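Proteolytically activated form of PPO4 Tyrosinase (Agaricus bisporus var. bisporus H97, PDB 4OUA) oxidises monophenols to o-diphenols and then to reactive o-quinones at a two-copper site, the first step of melanin synthesis. Local coordinates at residues E25-L30 / E124-P129; Q39-D42 / Y46-F49; V84-W89 / N244-V249; E142-E147 / E199-L204; G255-G260 / G264-A269. All blocks are in the same frame, centred on the assembly; numbering follows the deposited sequence.

Contact 1: E25-L30 / E124-P129; sequences EKFFTL and EDLRQP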
# COMPACT_ATOMS: atom_id res chain seq x y z
N GLU A 25 11.33 -16.79 7.87
CA GLU A 25 12.71 -16.61 7.41
C GLU A 25 12.80 -16.35 5.91
O GLU A 25 13.40 -15.37 5.48
CB GLU A 25 13.54 -17.84 7.78
N LYS A 26 12.20 -17.23 5.11
CA LYS A 26 12.24 -17.10 3.66
C LYS A 26 11.61 -15.80 3.19
O LYS A 26 12.24 -15.02 2.47
CB LYS A 26 11.53 -18.29 2.99
CG LYS A 26 12.47 -19.38 2.51
CD LYS A 26 13.18 -20.06 3.67
CE LYS A 26 14.20 -21.08 3.16
NZ LYS A 26 13.58 -22.08 2.25
N PHE A 27 10.36 -15.56 3.59
CA PHE A 27 9.62 -14.38 3.17
C PHE A 27 10.31 -13.08 3.59
O PHE A 27 10.40 -12.14 2.80
CB PHE A 27 8.20 -14.41 3.74
CG PHE A 27 7.26 -15.31 2.99
CD1 PHE A 27 7.46 -15.58 1.65
CD2 PHE A 27 6.18 -15.89 3.63
CE1 PHE A 27 6.60 -16.41 0.96
CE2 PHE A 27 5.31 -16.72 2.95
CZ PHE A 27 5.52 -16.98 1.61
N PHE A 28 10.78 -13.03 4.83
CA PHE A 28 11.41 -11.83 5.36
C PHE A 28 12.73 -11.54 4.66
O PHE A 28 13.02 -10.40 4.31
CB PHE A 28 11.62 -11.95 6.87
CG PHE A 28 12.10 -10.68 7.51
CD1 PHE A 28 11.28 -9.57 7.59
CD2 PHE A 28 13.37 -10.61 8.05
CE1 PHE A 28 11.72 -8.40 8.19
CE2 PHE A 28 13.82 -9.44 8.65
CZ PHE A 28 12.99 -8.34 8.72
N THR A 29 13.54 -12.58 4.47
CA THR A 29 14.81 -12.45 3.77
C THR A 29 14.62 -11.97 2.34
O THR A 29 15.33 -11.09 1.87
CB THR A 29 15.58 -13.79 3.74
OG1 THR A 29 16.03 -14.11 5.06
CG2 THR A 29 16.78 -13.68 2.81
N LEU A 30 13.65 -12.56 1.65
CA LEU A 30 13.38 -12.21 0.26
C LEU A 30 12.87 -10.78 0.15
O LEU A 30 13.16 -10.08 -0.82
CB LEU A 30 12.37 -13.18 -0.36
CG LEU A 30 12.89 -14.57 -0.71
CD1 LEU A 30 11.79 -15.42 -1.34
CD2 LEU A 30 14.09 -14.48 -1.64
N GLU A 124 7.79 -17.26 -5.22
CA GLU A 124 6.53 -17.49 -5.92
C GLU A 124 5.34 -17.21 -5.02
O GLU A 124 4.30 -16.73 -5.48
CB GLU A 124 6.46 -18.92 -6.45
CG GLU A 124 7.44 -19.21 -7.58
CD GLU A 124 7.06 -18.50 -8.86
OE1 GLU A 124 5.85 -18.28 -9.09
OE2 GLU A 124 7.98 -18.17 -9.65
N ASP A 125 5.49 -17.50 -3.73
CA ASP A 125 4.42 -17.29 -2.76
C ASP A 125 4.47 -15.90 -2.15
O ASP A 125 3.56 -15.49 -1.43
CB ASP A 125 4.48 -18.34 -1.65
CG ASP A 125 4.34 -19.76 -2.17
OD1 ASP A 125 3.81 -19.94 -3.29
OD2 ASP A 125 4.77 -20.70 -1.46
N LEU A 126 5.55 -15.18 -2.42
CA LEU A 126 5.77 -13.87 -1.82
C LEU A 126 4.69 -12.86 -2.21
O LEU A 126 4.40 -12.67 -3.39
CB LEU A 126 7.14 -13.32 -2.19
CG LEU A 126 7.49 -11.97 -1.56
CD1 LEU A 126 7.40 -12.05 -0.05
CD2 LEU A 126 8.86 -11.50 -2.00
N ARG A 127 4.10 -12.23 -1.20
CA ARG A 127 3.07 -11.21 -1.41
C ARG A 127 3.30 -10.05 -0.44
O ARG A 127 3.99 -10.21 0.57
CB ARG A 127 1.67 -11.80 -1.22
CG ARG A 127 1.32 -12.94 -2.16
CD ARG A 127 1.18 -12.45 -3.59
NE ARG A 127 0.65 -13.50 -4.46
CZ ARG A 127 1.39 -14.44 -5.03
NH1 ARG A 127 2.70 -14.48 -4.82
NH2 ARG A 127 0.82 -15.35 -5.81
N GLN A 128 2.71 -8.90 -0.74
CA GLN A 128 2.88 -7.73 0.11
C GLN A 128 2.13 -7.88 1.43
O GLN A 128 0.90 -7.91 1.45
CB GLN A 128 2.41 -6.47 -0.62
CG GLN A 128 2.48 -5.20 0.22
CD GLN A 128 3.89 -4.90 0.72
OE1 GLN A 128 4.10 -4.64 1.90
NE2 GLN A 128 4.85 -4.92 -0.20
N PRO A 129 2.87 -7.96 2.54
CA PRO A 129 2.28 -8.06 3.88
C PRO A 129 1.50 -6.81 4.25
O PRO A 129 1.76 -5.74 3.71
CB PRO A 129 3.50 -8.23 4.79
CG PRO A 129 4.62 -7.59 4.04
CD PRO A 129 4.34 -7.88 2.59

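Contact 2: Q39-D42 / Y46-F49; sequences QDKD and YSSF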
# COMPACT_ATOMS: atom_id res chain seq x y z
N GLN A 39 15.20 -0.43 -4.48
CA GLN A 39 15.57 0.89 -3.97
C GLN A 39 16.91 1.33 -4.55
O GLN A 39 17.17 2.52 -4.69
CB GLN A 39 15.64 0.88 -2.44
CG GLN A 39 14.29 0.80 -1.75
CD GLN A 39 14.42 0.91 -0.24
OE1 GLN A 39 15.52 0.96 0.31
NE2 GLN A 39 13.28 0.96 0.45
N ASP A 40 17.74 0.36 -4.90
CA ASP A 40 19.07 0.65 -5.43
C ASP A 40 19.07 0.75 -6.95
O ASP A 40 20.09 1.09 -7.55
CB ASP A 40 20.07 -0.42 -4.97
CG ASP A 40 20.29 -0.41 -3.47
OD1 ASP A 40 20.18 0.68 -2.86
OD2 ASP A 40 20.57 -1.48 -2.90
N LYS A 41 17.93 0.45 -7.57
CA LYS A 41 17.80 0.58 -9.02
C LYS A 41 17.84 2.04 -9.44
O LYS A 41 17.55 2.94 -8.65
CB LYS A 41 16.50 -0.07 -9.51
CG LYS A 41 16.51 -1.59 -9.52
CD LYS A 41 15.20 -2.13 -10.07
CE LYS A 41 15.18 -3.65 -10.09
NZ LYS A 41 13.84 -4.18 -10.48
N ASP A 42 18.21 2.28 -10.70
CA ASP A 42 18.23 3.62 -11.26
C ASP A 42 16.83 4.23 -11.23
O ASP A 42 15.86 3.57 -11.62
CB ASP A 42 18.79 3.59 -12.69
CG ASP A 42 18.71 4.94 -13.37
OD1 ASP A 42 18.86 5.97 -12.69
OD2 ASP A 42 18.51 4.97 -14.60
N TYR A 46 11.65 2.19 -14.71
CA TYR A 46 10.23 2.12 -14.38
C TYR A 46 9.92 1.09 -13.31
O TYR A 46 9.00 1.27 -12.51
CB TYR A 46 9.41 1.82 -15.64
CG TYR A 46 9.26 3.00 -16.57
CD1 TYR A 46 9.17 4.30 -16.07
CD2 TYR A 46 9.21 2.83 -17.95
CE1 TYR A 46 9.04 5.38 -16.92
CE2 TYR A 46 9.07 3.90 -18.80
CZ TYR A 46 8.99 5.18 -18.28
OH TYR A 46 8.85 6.25 -19.13
N SER A 47 10.70 0.01 -13.28
CA SER A 47 10.49 -1.04 -12.29
C SER A 47 11.32 -0.80 -11.03
O SER A 47 11.62 -1.74 -10.28
CB SER A 47 10.84 -2.41 -12.88
OG SER A 47 12.22 -2.49 -13.21
N SER A 48 11.68 0.46 -10.79
CA SER A 48 12.44 0.81 -9.60
C SER A 48 11.52 1.35 -8.52
O SER A 48 10.41 1.79 -8.80
CB SER A 48 13.53 1.83 -9.92
OG SER A 48 12.98 3.12 -10.18
N PHE A 49 11.99 1.31 -7.27
CA PHE A 49 11.23 1.80 -6.13
C PHE A 49 10.80 3.25 -6.32
O PHE A 49 9.72 3.64 -5.90
CB PHE A 49 12.05 1.65 -4.85
CG PHE A 49 11.34 2.12 -3.61
CD1 PHE A 49 11.46 3.43 -3.17
CD2 PHE A 49 10.54 1.25 -2.88
CE1 PHE A 49 10.81 3.86 -2.03
CE2 PHE A 49 9.89 1.68 -1.74
CZ PHE A 49 10.02 2.98 -1.32

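Contact 3: V84-W89 / N244-V249; sequences VLFPTW and NSLEAV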
# COMPACT_ATOMS: atom_id res chain seq x y z
N VAL A 84 -14.61 8.64 -5.88
CA VAL A 84 -15.16 7.29 -5.81
C VAL A 84 -14.17 6.19 -6.19
O VAL A 84 -14.39 5.02 -5.88
CB VAL A 84 -16.41 7.15 -6.71
CG1 VAL A 84 -17.57 7.94 -6.13
CG2 VAL A 84 -16.09 7.61 -8.12
N LEU A 85 -13.10 6.57 -6.87
CA LEU A 85 -12.15 5.59 -7.39
C LEU A 85 -11.01 5.27 -6.42
O LEU A 85 -10.13 4.47 -6.74
CB LEU A 85 -11.56 6.07 -8.72
CG LEU A 85 -12.53 6.17 -9.89
CD1 LEU A 85 -11.78 6.49 -11.17
CD2 LEU A 85 -13.33 4.88 -10.04
N PHE A 86 -11.04 5.90 -5.25
CA PHE A 86 -9.96 5.75 -4.28
C PHE A 86 -9.63 4.29 -3.96
O PHE A 86 -8.48 3.87 -4.09
CB PHE A 86 -10.29 6.48 -2.97
CG PHE A 86 -9.33 6.19 -1.86
CD1 PHE A 86 -8.09 6.82 -1.81
CD2 PHE A 86 -9.65 5.29 -0.86
CE1 PHE A 86 -7.20 6.56 -0.78
CE2 PHE A 86 -8.76 5.01 0.16
CZ PHE A 86 -7.54 5.65 0.20
N PRO A 87 -10.64 3.51 -3.55
CA PRO A 87 -10.41 2.10 -3.19
C PRO A 87 -9.85 1.27 -4.34
O PRO A 87 -8.88 0.53 -4.14
CB PRO A 87 -11.80 1.61 -2.79
CG PRO A 87 -12.53 2.84 -2.38
CD PRO A 87 -12.04 3.91 -3.30
N THR A 88 -10.44 1.39 -5.53
CA THR A 88 -10.05 0.54 -6.66
C THR A 88 -8.69 0.93 -7.24
O THR A 88 -7.91 0.05 -7.62
CB THR A 88 -11.10 0.58 -7.79
OG1 THR A 88 -11.30 1.93 -8.21
CG2 THR A 88 -12.42 0.00 -7.31
N TRP A 89 -8.40 2.22 -7.30
CA TRP A 89 -7.14 2.68 -7.87
C TRP A 89 -5.96 2.21 -7.04
O TRP A 89 -4.90 1.89 -7.58
CB TRP A 89 -7.12 4.21 -7.99
CG TRP A 89 -5.86 4.72 -8.64
CD1 TRP A 89 -5.67 5.00 -9.96
CD2 TRP A 89 -4.61 5.00 -7.99
NE1 TRP A 89 -4.38 5.44 -10.17
CE2 TRP A 89 -3.71 5.45 -8.98
CE3 TRP A 89 -4.16 4.91 -6.66
CZ2 TRP A 89 -2.40 5.81 -8.69
CZ3 TRP A 89 -2.86 5.27 -6.38
CH2 TRP A 89 -1.99 5.72 -7.38
N ASN A 244 -16.70 8.38 7.91
CA ASN A 244 -16.60 6.95 8.17
C ASN A 244 -16.18 6.17 6.93
O ASN A 244 -16.44 4.98 6.81
CB ASN A 244 -17.95 6.43 8.69
CG ASN A 244 -17.82 5.10 9.41
OD1 ASN A 244 -16.82 4.84 10.09
ND2 ASN A 244 -18.83 4.25 9.27
N SER A 245 -15.52 6.86 6.00
CA SER A 245 -15.11 6.25 4.74
C SER A 245 -13.82 5.45 4.89
O SER A 245 -13.08 5.63 5.85
CB SER A 245 -14.94 7.31 3.66
OG SER A 245 -13.89 8.21 3.99
N LEU A 246 -13.57 4.58 3.92
CA LEU A 246 -12.34 3.80 3.88
C LEU A 246 -11.13 4.72 3.85
O LEU A 246 -10.07 4.39 4.39
CB LEU A 246 -12.33 2.87 2.66
CG LEU A 246 -11.12 1.97 2.44
CD1 LEU A 246 -11.13 0.78 3.40
CD2 LEU A 246 -11.04 1.50 1.00
N GLU A 247 -11.29 5.88 3.22
CA GLU A 247 -10.19 6.82 3.05
C GLU A 247 -9.98 7.69 4.28
O GLU A 247 -8.84 7.98 4.65
CB GLU A 247 -10.43 7.70 1.82
CG GLU A 247 -9.28 8.65 1.51
CD GLU A 247 -9.57 9.54 0.32
OE1 GLU A 247 -10.75 9.67 -0.07
OE2 GLU A 247 -8.61 10.13 -0.23
N ALA A 248 -11.08 8.11 4.90
CA ALA A 248 -11.01 8.95 6.09
C ALA A 248 -10.23 8.25 7.20
O ALA A 248 -9.33 8.84 7.81
CB ALA A 248 -12.42 9.29 6.57
N VAL A 249 -10.58 6.99 7.46
CA VAL A 249 -9.88 6.18 8.44
C VAL A 249 -8.44 5.94 8.00
O VAL A 249 -7.53 5.80 8.83
CB VAL A 249 -10.57 4.82 8.65
CG1 VAL A 249 -9.81 3.96 9.64
CG2 VAL A 249 -12.01 5.03 9.11

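Contact 4: E142-E147 / E199-L204; sequences EIIKLE and ENIPAL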
# COMPACT_ATOMS: atom_id res chain seq x y z
N GLU A 142 11.04 -4.59 13.46
CA GLU A 142 11.64 -4.72 12.14
C GLU A 142 11.14 -3.63 11.19
O GLU A 142 11.80 -3.30 10.21
CB GLU A 142 11.35 -6.10 11.54
CG GLU A 142 12.01 -7.26 12.27
CD GLU A 142 11.29 -7.63 13.55
OE1 GLU A 142 10.40 -6.87 13.98
OE2 GLU A 142 11.63 -8.68 14.14
N ILE A 143 9.97 -3.08 11.50
CA ILE A 143 9.32 -2.13 10.61
C ILE A 143 9.57 -0.68 11.01
O ILE A 143 9.56 0.22 10.16
CB ILE A 143 7.80 -2.37 10.57
CG1 ILE A 143 7.51 -3.79 10.08
CG2 ILE A 143 7.11 -1.35 9.67
CD1 ILE A 143 8.08 -4.09 8.71
N ILE A 144 9.81 -0.45 12.30
CA ILE A 144 9.81 0.91 12.83
C ILE A 144 11.07 1.29 13.60
O ILE A 144 11.38 2.48 13.72
CB ILE A 144 8.59 1.12 13.75
CG1 ILE A 144 8.39 2.61 14.05
CG2 ILE A 144 8.75 0.32 15.04
CD1 ILE A 144 8.15 3.44 12.81
N LYS A 145 11.79 0.31 14.12
CA LYS A 145 12.89 0.61 15.04
C LYS A 145 14.25 0.01 14.66
O LYS A 145 15.27 0.69 14.72
CB LYS A 145 12.52 0.14 16.46
CG LYS A 145 13.58 0.42 17.51
CD LYS A 145 13.00 0.35 18.91
CE LYS A 145 12.37 -1.00 19.20
NZ LYS A 145 11.78 -1.06 20.56
N LEU A 146 14.26 -1.26 14.25
CA LEU A 146 15.52 -1.96 14.00
C LEU A 146 16.28 -1.43 12.78
O LEU A 146 15.88 -1.65 11.64
CB LEU A 146 15.25 -3.46 13.81
CG LEU A 146 14.83 -4.23 15.06
CD1 LEU A 146 14.50 -5.67 14.72
CD2 LEU A 146 15.91 -4.16 16.12
N GLU A 147 17.39 -0.75 13.05
CA GLU A 147 18.28 -0.26 11.99
C GLU A 147 18.88 -1.42 11.20
O GLU A 147 19.04 -1.34 9.98
CB GLU A 147 19.39 0.60 12.58
CG GLU A 147 18.94 1.97 13.05
CD GLU A 147 18.62 2.91 11.90
OE1 GLU A 147 19.00 2.60 10.76
OE2 GLU A 147 17.97 3.95 12.15
N GLU A 199 14.57 12.99 12.53
CA GLU A 199 13.58 11.95 12.74
C GLU A 199 13.42 11.64 14.23
O GLU A 199 14.39 11.66 14.98
CB GLU A 199 13.98 10.68 11.98
CG GLU A 199 13.00 9.52 12.14
CD GLU A 199 13.51 8.24 11.49
OE1 GLU A 199 14.48 7.66 12.02
OE2 GLU A 199 12.95 7.83 10.46
N ASN A 200 12.19 11.36 14.64
CA ASN A 200 11.91 11.03 16.04
C ASN A 200 11.05 9.77 16.16
O ASN A 200 9.83 9.85 16.29
CB ASN A 200 11.21 12.21 16.73
CG ASN A 200 11.18 12.07 18.24
OD1 ASN A 200 11.48 11.01 18.79
ND2 ASN A 200 10.82 13.15 18.93
N ILE A 201 11.70 8.62 16.11
CA ILE A 201 11.01 7.34 16.22
C ILE A 201 10.41 7.09 17.60
O ILE A 201 9.27 6.62 17.70
CB ILE A 201 11.95 6.17 15.87
CG1 ILE A 201 12.43 6.28 14.42
CG2 ILE A 201 11.25 4.84 16.09
CD1 ILE A 201 13.35 5.16 13.99
N PRO A 202 11.16 7.39 18.67
CA PRO A 202 10.63 7.21 20.03
C PRO A 202 9.30 7.91 20.25
O PRO A 202 8.38 7.32 20.82
CB PRO A 202 11.72 7.82 20.92
CG PRO A 202 12.97 7.67 20.12
CD PRO A 202 12.56 7.85 18.69
N ALA A 203 9.20 9.16 19.80
CA ALA A 203 7.97 9.92 19.93
C ALA A 203 6.86 9.29 19.08
O ALA A 203 5.69 9.32 19.46
CB ALA A 203 8.19 11.37 19.51
N LEU A 204 7.24 8.71 17.95
CA LEU A 204 6.29 8.04 17.07
C LEU A 204 5.67 6.83 17.75
O LEU A 204 4.45 6.63 17.70
CB LEU A 204 6.96 7.62 15.76
CG LEU A 204 6.08 6.82 14.79
CD1 LEU A 204 4.84 7.61 14.40
CD2 LEU A 204 6.88 6.43 13.56

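Contact 5: G255-G260 / G264-A269; sequences GFVGRG and GHMTHA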
# COMPACT_ATOMS: atom_id res chain seq x y z
N GLY A 255 -1.08 10.62 8.90
CA GLY A 255 -0.83 11.68 9.85
C GLY A 255 0.03 11.23 11.02
O GLY A 255 0.97 11.92 11.41
N PHE A 256 -0.29 10.06 11.57
CA PHE A 256 0.45 9.52 12.70
C PHE A 256 1.93 9.35 12.39
O PHE A 256 2.79 9.65 13.21
CB PHE A 256 -0.14 8.17 13.13
CG PHE A 256 -1.53 8.26 13.70
CD1 PHE A 256 -2.05 9.47 14.11
CD2 PHE A 256 -2.31 7.12 13.82
CE1 PHE A 256 -3.33 9.55 14.62
CE2 PHE A 256 -3.59 7.20 14.34
CZ PHE A 256 -4.10 8.41 14.74
N VAL A 257 2.22 8.86 11.18
CA VAL A 257 3.58 8.53 10.80
C VAL A 257 4.37 9.73 10.29
O VAL A 257 5.54 9.90 10.63
CB VAL A 257 3.60 7.43 9.71
CG1 VAL A 257 5.01 7.18 9.23
CG2 VAL A 257 2.97 6.15 10.24
N GLY A 258 3.73 10.56 9.47
CA GLY A 258 4.42 11.65 8.81
C GLY A 258 4.42 12.97 9.56
O GLY A 258 5.37 13.74 9.46
N ARG A 259 3.35 13.23 10.31
CA ARG A 259 3.18 14.52 10.97
C ARG A 259 3.79 14.55 12.37
O ARG A 259 3.25 13.97 13.31
CB ARG A 259 1.69 14.88 11.04
CG ARG A 259 1.40 16.30 11.49
CD ARG A 259 1.92 17.31 10.49
NE ARG A 259 1.34 18.64 10.70
CZ ARG A 259 1.83 19.54 11.55
NH1 ARG A 259 2.91 19.26 12.27
NH2 ARG A 259 1.24 20.72 11.68
N GLY A 260 4.92 15.24 12.51
CA GLY A 260 5.53 15.47 13.80
C GLY A 260 5.39 16.94 14.18
O GLY A 260 4.28 17.47 14.22
N GLY A 264 6.27 15.40 7.68
CA GLY A 264 7.17 14.42 7.07
C GLY A 264 6.62 13.93 5.75
O GLY A 264 5.68 14.52 5.20
N HIS A 265 7.19 12.85 5.22
CA HIS A 265 6.79 12.34 3.92
C HIS A 265 5.40 11.69 3.94
O HIS A 265 4.59 11.93 3.05
CB HIS A 265 7.82 11.33 3.40
CG HIS A 265 9.11 11.96 2.98
ND1 HIS A 265 10.10 12.32 3.88
CD2 HIS A 265 9.58 12.31 1.76
CE1 HIS A 265 11.12 12.85 3.23
NE2 HIS A 265 10.83 12.86 1.94
N MET A 266 5.14 10.86 4.95
CA MET A 266 3.88 10.12 5.03
C MET A 266 2.65 11.02 5.15
O MET A 266 1.54 10.60 4.85
CB MET A 266 3.92 9.15 6.22
CG MET A 266 4.52 7.79 5.89
SD MET A 266 3.50 6.83 4.75
CE MET A 266 2.07 6.47 5.76
N THR A 267 2.85 12.26 5.60
CA THR A 267 1.73 13.18 5.78
C THR A 267 1.60 14.16 4.62
O THR A 267 0.97 15.21 4.74
CB THR A 267 1.85 13.97 7.10
OG1 THR A 267 0.67 14.75 7.29
CG2 THR A 267 3.07 14.88 7.05
N HIS A 268 2.21 13.81 3.49
CA HIS A 268 2.14 14.63 2.29
C HIS A 268 1.92 13.73 1.07
O HIS A 268 2.78 12.91 0.73
CB HIS A 268 3.41 15.46 2.12
CG HIS A 268 3.25 16.63 1.21
ND1 HIS A 268 2.90 16.50 -0.12
CD2 HIS A 268 3.41 17.96 1.43
CE1 HIS A 268 2.83 17.70 -0.68
NE2 HIS A 268 3.14 18.60 0.24
N ALA A 269 0.77 13.88 0.42
CA ALA A 269 0.37 13.00 -0.67
C ALA A 269 1.38 12.97 -1.82
O ALA A 269 1.42 12.02 -2.60
CB ALA A 269 -1.00 13.40 -1.20

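Contact 1: E25-L30 / E124-P129
F27 and L126 mark the closest backbone approach, CA to CA 6.3 Å, where the first turns of helix 25-39 pass the chain that runs on from helix 116-125. F27 does most of the touching from the helix. Its CG lies anti to the carbonyl carbon (chi1 -79°), and the outer end of the ring comes closer to 124-129 than its CB direction suggests. CZ meets D125 CB at 3.7 Å, with that methylene at the ring edge and near its plane. CE1 lies 3.7 Å from L126 N. L126 slides past F27 in the opposite direction, and its CD1 touches F27 CD1 at 3.9 Å. The other methyl, L126 CD2, meets L30 CB at 4.2 Å, one turn on. In the fold this packs helix 25-39 against the chain that leaves helix 116-125. L126 also touches A105 of helix 86-109, and W119 and A122 of helix 116-125 cover L30. R127 folds back on the chain just before it: NH1 donates to E124 O at 2.8 Å and to L126 O at 2.9 Å. Both oxygens lie close to the guanidinium plane, but NH1 stands above each carbonyl plane. R127 NE donates to N348 O.

Contact 2: Q39-D42 / Y46-F49
The loop between helices 25-39 and 49-54 closes here, with K41 set against S48, the N-cap residue of the second helix. K41 CB meets S48 CB at 3.5 Å. S48 OG sits between its backbone N and carbonyl carbon (chi1 72°). It is hydrogen-bonded to D45 O and accepts a weak capping bond from Q51 N. D42 O lies 3.3 Å from S48 OG. The K41 chain is extended beyond CG and runs alongside the backbone of S47. Its NZ reaches S47 O at 3.3 Å, a weak hydrogen bond. The hydroxyl of S47 has its stronger partner in D45 OD1. The buried half of the contact is Q39 with F49. The two side chains lie side by side and point the same way. Q39 CG sits over one face of the F49 ring, displaced toward the rim, 4.1 Å from the centroid: a CH-pi contact. The Q39 amide is turned 72° from the ring plane, and its NE2 donates to P164 O. F49 CB also rests on Q39 CA at 3.7 Å. Beyond these residues F49 packs on L35 and I38 of helix 25-39 and on Y97 of helix 86-109, so its ring lies among three helices.

Contact 3: V84-W89 / N244-V249
F86 and E247 form the tight part of this contact, a carboxylate side chain laid flat over a phenyl ring. E247 CG stands over the ring centre, 3.7 Å from the centroid and 11° off the normal, a CH-pi contact. E247 CB meets F86 CE2 at 3.6 Å. The extended chain carries the carboxylate across the same face, its plane 17° from the ring and OE2 3.7 Å from F86 CD1. CG of F86 is anti to the backbone N (chi1 171°), which turns the ring toward helix 246-258. The L246 part is looser: CD2 touches P87 CB at 3.9 Å and approaches the ring edge at F86 CE2, 4.3 Å away. On the far flank A248 and V249 are partly exposed, and the N-cap oxygen S245 OG accepts from A248 N. Replacing F86 by an alanine takes away the ring, and the E247 chain would probably lose its flat support and be freer to shift beside H81. The F86 ring also meets that of copper ligand H90. E247 OE1 accepts from S82 N and H235 N, and its side chain touches copper ligand H81. Backbone N-H groups grip OE1 and the ring underlies the carboxylate, consistent with a second-shell place beside the copper site.

Contact 4: E142-E147 / E199-L204
I144 faces I201 and L204 in a small apolar contact. The I201 side chain lies against the backbone carbonyl of I144, with both CG2 and CD1 about 3.3 Å from I144 O. The two isoleucines slide past each other in opposite directions, and I144 CG1 comes 4.2 Å from I201 CG2. CG1 of I144 is anti to the backbone N (chi1 -167°), and chi2 of 60° then turns CD1 to L204 CD2. A serine in place of I201 lacks CD1 and CG2, and a gap would probably open beside I144 CG1 and the I144 carbonyl. The contact joins the end of helix 141-144 to the first turn of helix 201-224, within the tyrosinase central domain. That first turn is fixed by N200 at the N-cap. Its OD1 accepts from A203 N at 3.1 Å (N-H...O 163°), the donor above the carbonyl plane. N200 ND2 donates to D194 OD1. On the other segment I143 O accepts from R191 NH1, and the I144 side chain touches R191. Further out, E147 OE2 and E199 OE1 are 5.1 Å apart, not in contact. R167 forms a salt bridge to E199 and a long, weak ion pair to E147.

Contact 5: G255-G260 / G264-A269
G258 and M266 bring the end of helix 246-258 against the type I beta turn H265-H268, their CA atoms 4.1 Å apart. This helix carries copper ligands H250 and H254, and the turn packs beside H254. G258, M266 and T267 have the most surface buried. G258 has its backbone directly against the turn, with no side chain between. M266 covers it from one side, with CB 3.5 Å from G258 N. The M266 chain then bends at chi2 (-67°) and again at chi3. Its CG crosses V257 obliquely and meets the CG1 methyl, and further along it packs on I277 and F278 of helix 277-295. The M266 side chain comes within about 3 Å of that of H254, nearest atoms, and M266 O makes a weak hydrogen bond with H254 ND1. The turn therefore borders the copper site. T267 packs on the peptide that follows. Its CG2 lies 3.4 Å from G258 C and its CB 3.6 Å from R259 N. OG1 is anti to the backbone N (chi1 -174°) and faces R259 CB at 3.9 Å. Beyond the turn, A269 O accepts from ND1 of the copper ligand H56. The backbones are joined by one hydrogen bond between the segments, from G264 N to G258 O at 2.6 Å, with the donor above the carbonyl plane.

From the N terminus, contact 1 opens first, on helix 25-39, and closes at residues 124-129. Contact 2 falls within that span and closes the short loop between helices 25-39 and 49-54. Contact 3 starts at the head of helix 86-109, before contact 1 has closed, so the two cross along the chain. It closes at helix 246-258. Contact 4, from helix 141-144 to helix 201-224, lies within the span of contact 3. Contact 5 follows last and joins the end of helix 246-258 to the next loop. Contacts 3 and 5 share that helix. Contact 4 touches contact 5 through L204 and F256, and contact 1 through E142 and F28.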